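PDB 2JHN: 3-methyladenine dna-glycosylase, which belongs to the helix-hairpin-helix superfamily of base excision DNA repair glycosylases and carries a TATA-box-binding-protein-like domain at its N-terminal end. Local coordinates for residues S117-I127 with L187-E198. The protein carries 1 engineered substitution. Numbering follows the deposited sequence.
Sequences SVFEGIAKAII and LIVEIAKEENLE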
loop_
_atom_site.group_PDB
_atom_site.type_symbol
_atom_site.label_atom_id
_atom_site.label_comp_id
_atom_site.label_asym_id
_atom_site.label_seq_id
_atom_site.Cartn_x
_atom_site.Cartn_y
_atom_site.Cartn_z
ATOM N N SER A 117 -8.322 2.870 1.977
ATOM C CA SER A 117 -9.180 2.709 3.163
ATOM C C SER A 117 -8.629 1.559 3.997
ATOM O O SER A 117 -7.945 0.671 3.469
ATOM C CB SER A 117 -10.656 2.409 2.798
ATOM O OG SER A 117 -10.844 1.092 2.248
ATOM N N VAL A 118 -8.974 1.556 5.290
ATOM C CA VAL A 118 -8.588 0.458 6.184
ATOM C C VAL A 118 -9.158 -0.876 5.693
ATOM O O VAL A 118 -8.467 -1.911 5.692
ATOM C CB VAL A 118 -9.081 0.743 7.633
ATOM C CG1 VAL A 118 -8.881 -0.495 8.555
ATOM C CG2 VAL A 118 -8.359 1.965 8.182
ATOM N N PHE A 119 -10.443 -0.865 5.330
ATOM C CA PHE A 119 -11.068 -2.052 4.771
ATOM C C PHE A 119 -10.291 -2.638 3.586
ATOM O O PHE A 119 -10.004 -3.831 3.567
ATOM C CB PHE A 119 -12.530 -1.812 4.331
ATOM C CG PHE A 119 -13.175 -3.047 3.803
ATOM C CD1 PHE A 119 -13.310 -4.170 4.626
ATOM C CD2 PHE A 119 -13.633 -3.110 2.496
ATOM C CE1 PHE A 119 -13.901 -5.328 4.166
ATOM C CE2 PHE A 119 -14.254 -4.306 2.000
ATOM C CZ PHE A 119 -14.385 -5.398 2.831
ATOM N N GLU A 120 -9.922 -1.792 2.625
ATOM C CA GLU A 120 -9.147 -2.261 1.476
ATOM C C GLU A 120 -7.808 -2.871 1.921
ATOM O O GLU A 120 -7.407 -3.930 1.426
ATOM C CB GLU A 120 -8.960 -1.132 0.464
ATOM C CG GLU A 120 -8.024 -1.483 -0.709
ATOM C CD GLU A 120 -7.679 -0.286 -1.589
ATOM O OE1 GLU A 120 -8.145 0.844 -1.320
ATOM O OE2 GLU A 120 -6.908 -0.510 -2.573
ATOM N N GLY A 121 -7.113 -2.189 2.833
ATOM C CA GLY A 121 -5.817 -2.677 3.351
ATOM C C GLY A 121 -5.924 -4.036 4.025
ATOM O O GLY A 121 -5.108 -4.924 3.763
ATOM N N ILE A 122 -6.937 -4.219 4.883
ATOM C CA ILE A 122 -7.129 -5.531 5.520
ATOM C C ILE A 122 -7.463 -6.636 4.501
ATOM O O ILE A 122 -6.843 -7.706 4.522
ATOM C CB ILE A 122 -8.189 -5.513 6.683
ATOM C CG1 ILE A 122 -7.764 -4.530 7.785
ATOM C CG2 ILE A 122 -8.364 -6.953 7.262
ATOM C CD1 ILE A 122 -8.889 -4.210 8.795
ATOM N N ALA A 123 -8.425 -6.360 3.616
ATOM C CA ALA A 123 -8.852 -7.324 2.613
ATOM C C ALA A 123 -7.650 -7.765 1.769
ATOM O O ALA A 123 -7.400 -8.975 1.586
ATOM C CB ALA A 123 -9.972 -6.726 1.727
ATOM N N LYS A 124 -6.866 -6.806 1.287
ATOM C CA LYS A 124 -5.720 -7.167 0.451
ATOM C C LYS A 124 -4.644 -7.952 1.231
ATOM O O LYS A 124 -4.032 -8.892 0.687
ATOM C CB LYS A 124 -5.144 -5.929 -0.288
ATOM C CG LYS A 124 -6.102 -5.343 -1.335
ATOM C CD LYS A 124 -5.505 -4.159 -2.092
ATOM C CE LYS A 124 -5.387 -4.479 -3.581
ATOM N NZ LYS A 124 -4.590 -3.490 -4.425
ATOM N N ALA A 125 -4.446 -7.613 2.512
ATOM C CA ALA A 125 -3.472 -8.344 3.331
ATOM C C ALA A 125 -3.882 -9.827 3.492
ATOM O O ALA A 125 -3.041 -10.724 3.449
ATOM C CB ALA A 125 -3.264 -7.655 4.710
ATOM N N ILE A 126 -5.182 -10.050 3.653
ATOM C CA ILE A 126 -5.742 -11.370 3.753
ATOM C C ILE A 126 -5.582 -12.139 2.434
ATOM O O ILE A 126 -5.137 -13.300 2.431
ATOM C CB ILE A 126 -7.233 -11.300 4.154
ATOM C CG1 ILE A 126 -7.390 -10.835 5.607
ATOM C CG2 ILE A 126 -7.910 -12.704 3.960
ATOM C CD1 ILE A 126 -8.835 -10.442 5.951
ATOM N N ILE A 127 -5.942 -11.481 1.327
ATOM C CA ILE A 127 -5.752 -12.063 -0.021
ATOM C C ILE A 127 -4.325 -12.574 -0.241
ATOM O O ILE A 127 -4.118 -13.686 -0.758
ATOM C CB ILE A 127 -6.197 -11.080 -1.132
ATOM C CG1 ILE A 127 -7.729 -10.857 -1.058
ATOM C CG2 ILE A 127 -5.730 -11.555 -2.547
ATOM C CD1 ILE A 127 -8.235 -9.720 -1.957
ATOM N N LEU A 187 -13.192 -14.860 5.904
ATOM C CA LEU A 187 -12.588 -13.853 6.769
ATOM C C LEU A 187 -12.875 -12.416 6.264
ATOM O O LEU A 187 -13.188 -11.526 7.055
ATOM C CB LEU A 187 -11.092 -14.129 6.902
ATOM C CG LEU A 187 -10.271 -13.301 7.898
ATOM C CD1 LEU A 187 -10.904 -13.310 9.295
ATOM C CD2 LEU A 187 -8.823 -13.793 7.915
ATOM N N ILE A 188 -12.774 -12.208 4.953
ATOM C CA ILE A 188 -13.066 -10.898 4.355
ATOM C C ILE A 188 -14.525 -10.498 4.618
ATOM O O ILE A 188 -14.811 -9.377 5.027
ATOM C CB ILE A 188 -12.662 -10.850 2.858
ATOM C CG1 ILE A 188 -11.122 -10.936 2.756
ATOM C CG2 ILE A 188 -13.236 -9.574 2.179
ATOM C CD1 ILE A 188 -10.580 -11.120 1.366
ATOM N N VAL A 189 -15.452 -11.438 4.435
ATOM C CA VAL A 189 -16.852 -11.152 4.748
ATOM C C VAL A 189 -16.998 -10.782 6.240
ATOM O O VAL A 189 -17.662 -9.809 6.591
ATOM C CB VAL A 189 -17.779 -12.316 4.304
ATOM C CG1 VAL A 189 -19.199 -12.135 4.871
ATOM C CG2 VAL A 189 -17.814 -12.412 2.776
ATOM N N GLU A 190 -16.312 -11.520 7.106
ATOM C CA GLU A 190 -16.285 -11.236 8.545
ATOM C C GLU A 190 -15.853 -9.783 8.861
ATOM O O GLU A 190 -16.523 -9.048 9.599
ATOM C CB GLU A 190 -15.367 -12.250 9.245
ATOM C CG GLU A 190 -15.570 -12.358 10.747
ATOM C CD GLU A 190 -14.617 -13.364 11.438
ATOM O OE1 GLU A 190 -14.128 -14.329 10.795
ATOM O OE2 GLU A 190 -14.392 -13.192 12.659
ATOM N N ILE A 191 -14.748 -9.369 8.251
ATOM C CA ILE A 191 -14.239 -8.018 8.404
ATOM C C ILE A 191 -15.236 -6.982 7.862
ATOM O O ILE A 191 -15.432 -5.915 8.462
ATOM C CB ILE A 191 -12.836 -7.886 7.733
ATOM C CG1 ILE A 191 -11.791 -8.815 8.420
ATOM C CG2 ILE A 191 -12.407 -6.424 7.648
ATOM C CD1 ILE A 191 -11.379 -8.376 9.806
ATOM N N ALA A 192 -15.900 -7.309 6.749
ATOM C CA ALA A 192 -16.891 -6.393 6.139
ATOM C C ALA A 192 -18.070 -6.009 7.066
ATOM O O ALA A 192 -18.660 -4.921 6.952
ATOM C CB ALA A 192 -17.411 -6.980 4.796
ATOM N N LYS A 193 -18.409 -6.909 7.976
ATOM C CA LYS A 193 -19.446 -6.645 9.001
ATOM C C LYS A 193 -19.074 -5.602 10.071
ATOM O O LYS A 193 -19.940 -5.115 10.803
ATOM C CB LYS A 193 -19.833 -7.967 9.682
ATOM C CG LYS A 193 -20.557 -8.925 8.761
ATOM C CD LYS A 193 -20.820 -10.266 9.436
ATOM C CE LYS A 193 -21.441 -11.246 8.465
ATOM N NZ LYS A 193 -21.703 -12.552 9.135
ATOM N N GLU A 194 -17.787 -5.264 10.180
ATOM C CA GLU A 194 -17.317 -4.353 11.227
ATOM C C GLU A 194 -17.698 -2.911 10.937
ATOM O O GLU A 194 -17.523 -2.421 9.824
ATOM C CB GLU A 194 -15.797 -4.479 11.416
ATOM C CG GLU A 194 -15.342 -5.854 11.887
ATOM C CD GLU A 194 -15.674 -6.088 13.358
ATOM O OE1 GLU A 194 -15.089 -5.427 14.234
ATOM O OE2 GLU A 194 -16.554 -6.907 13.640
ATOM N N GLU A 195 -18.234 -2.230 11.943
ATOM C CA GLU A 195 -18.576 -0.818 11.822
ATOM C C GLU A 195 -17.384 0.043 12.205
ATOM O O GLU A 195 -16.506 -0.410 12.947
ATOM C CB GLU A 195 -19.755 -0.479 12.742
ATOM C CG GLU A 195 -21.074 -1.006 12.232
ATOM C CD GLU A 195 -21.762 -0.021 11.321
ATOM O OE1 GLU A 195 -21.146 1.013 10.959
ATOM O OE2 GLU A 195 -22.930 -0.274 10.969
ATOM N N ASN A 196 -17.371 1.279 11.701
ATOM C CA ASN A 196 -16.377 2.299 12.061
ATOM C C ASN A 196 -14.928 1.877 11.792
ATOM O O ASN A 196 -13.992 2.295 12.470
ATOM C CB ASN A 196 -16.565 2.755 13.521
ATOM C CG ASN A 196 -17.997 3.250 13.792
ATOM O OD1 ASN A 196 -18.500 4.125 13.091
ATOM N ND2 ASN A 196 -18.640 2.692 14.813
ATOM N N LEU A 197 -14.755 1.002 10.809
ATOM C CA LEU A 197 -13.439 0.430 10.555
ATOM C C LEU A 197 -12.367 1.472 10.164
ATOM O O LEU A 197 -11.197 1.350 10.555
ATOM C CB LEU A 197 -13.597 -0.721 9.533
ATOM C CG LEU A 197 -12.533 -1.766 9.296
ATOM C CD1 LEU A 197 -12.104 -2.489 10.584
ATOM C CD2 LEU A 197 -13.093 -2.735 8.268
ATOM N N GLU A 198 -12.755 2.545 9.466
ATOM C CA GLU A 198 -11.752 3.554 9.108
ATOM C C GLU A 198 -11.097 4.175 10.359
ATOM O O GLU A 198 -9.974 4.659 10.306
ATOM C CB GLU A 198 -12.351 4.638 8.201
ATOM C CG GLU A 198 -11.299 5.552 7.524
ATOM C CD GLU A 198 -10.379 4.831 6.510
ATOM O OE1 GLU A 198 -10.715 3.708 6.043
ATOM O OE2 GLU A 198 -9.316 5.435 6.184
HETATM O O HOH W 1 -12.190 1.427 5.923
#
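I188 enters helix 118-127 as a knob into a hole lined by F119, A123, I126 and I127, with its CD1 3.8 Å from I127 CG1. Beside it, the CD1 tip of I126 meets L187 CG at 3.7 Å, while I126 CG2 lies against I188 CG1, the two side chains running antiparallel. With CG anti to the backbone N (chi1 -178°), the F119 ring extends to A192, whose CB lies 3.9 Å from F119 CE1; I191 CG2 lies in the ring plane at its edge. The CD1 ends of I122 and L197 meet head-on. Helices 118-127 and 187-192 run nearly antiparallel, at 165°, in the helical domain of the HhH-GPD superfamily fold. Where helix 118-127 begins, the apolar seam gives way to a polar clasp: V118 N donates to E198 OE1 over 2.9 Å, on the syn side of the carboxylate but 26° out of its plane. A water bridges the same oxygen to F119 N, and N-cap S117 accepts from E120 N through OG, so first-turn amides are met from both segments. Farther out, helix 164-177 packs on F119 and A192 through I167 and L168, and Q164 NE2 hydrogen-bonds to the carbonyl oxygens of A192 and E194.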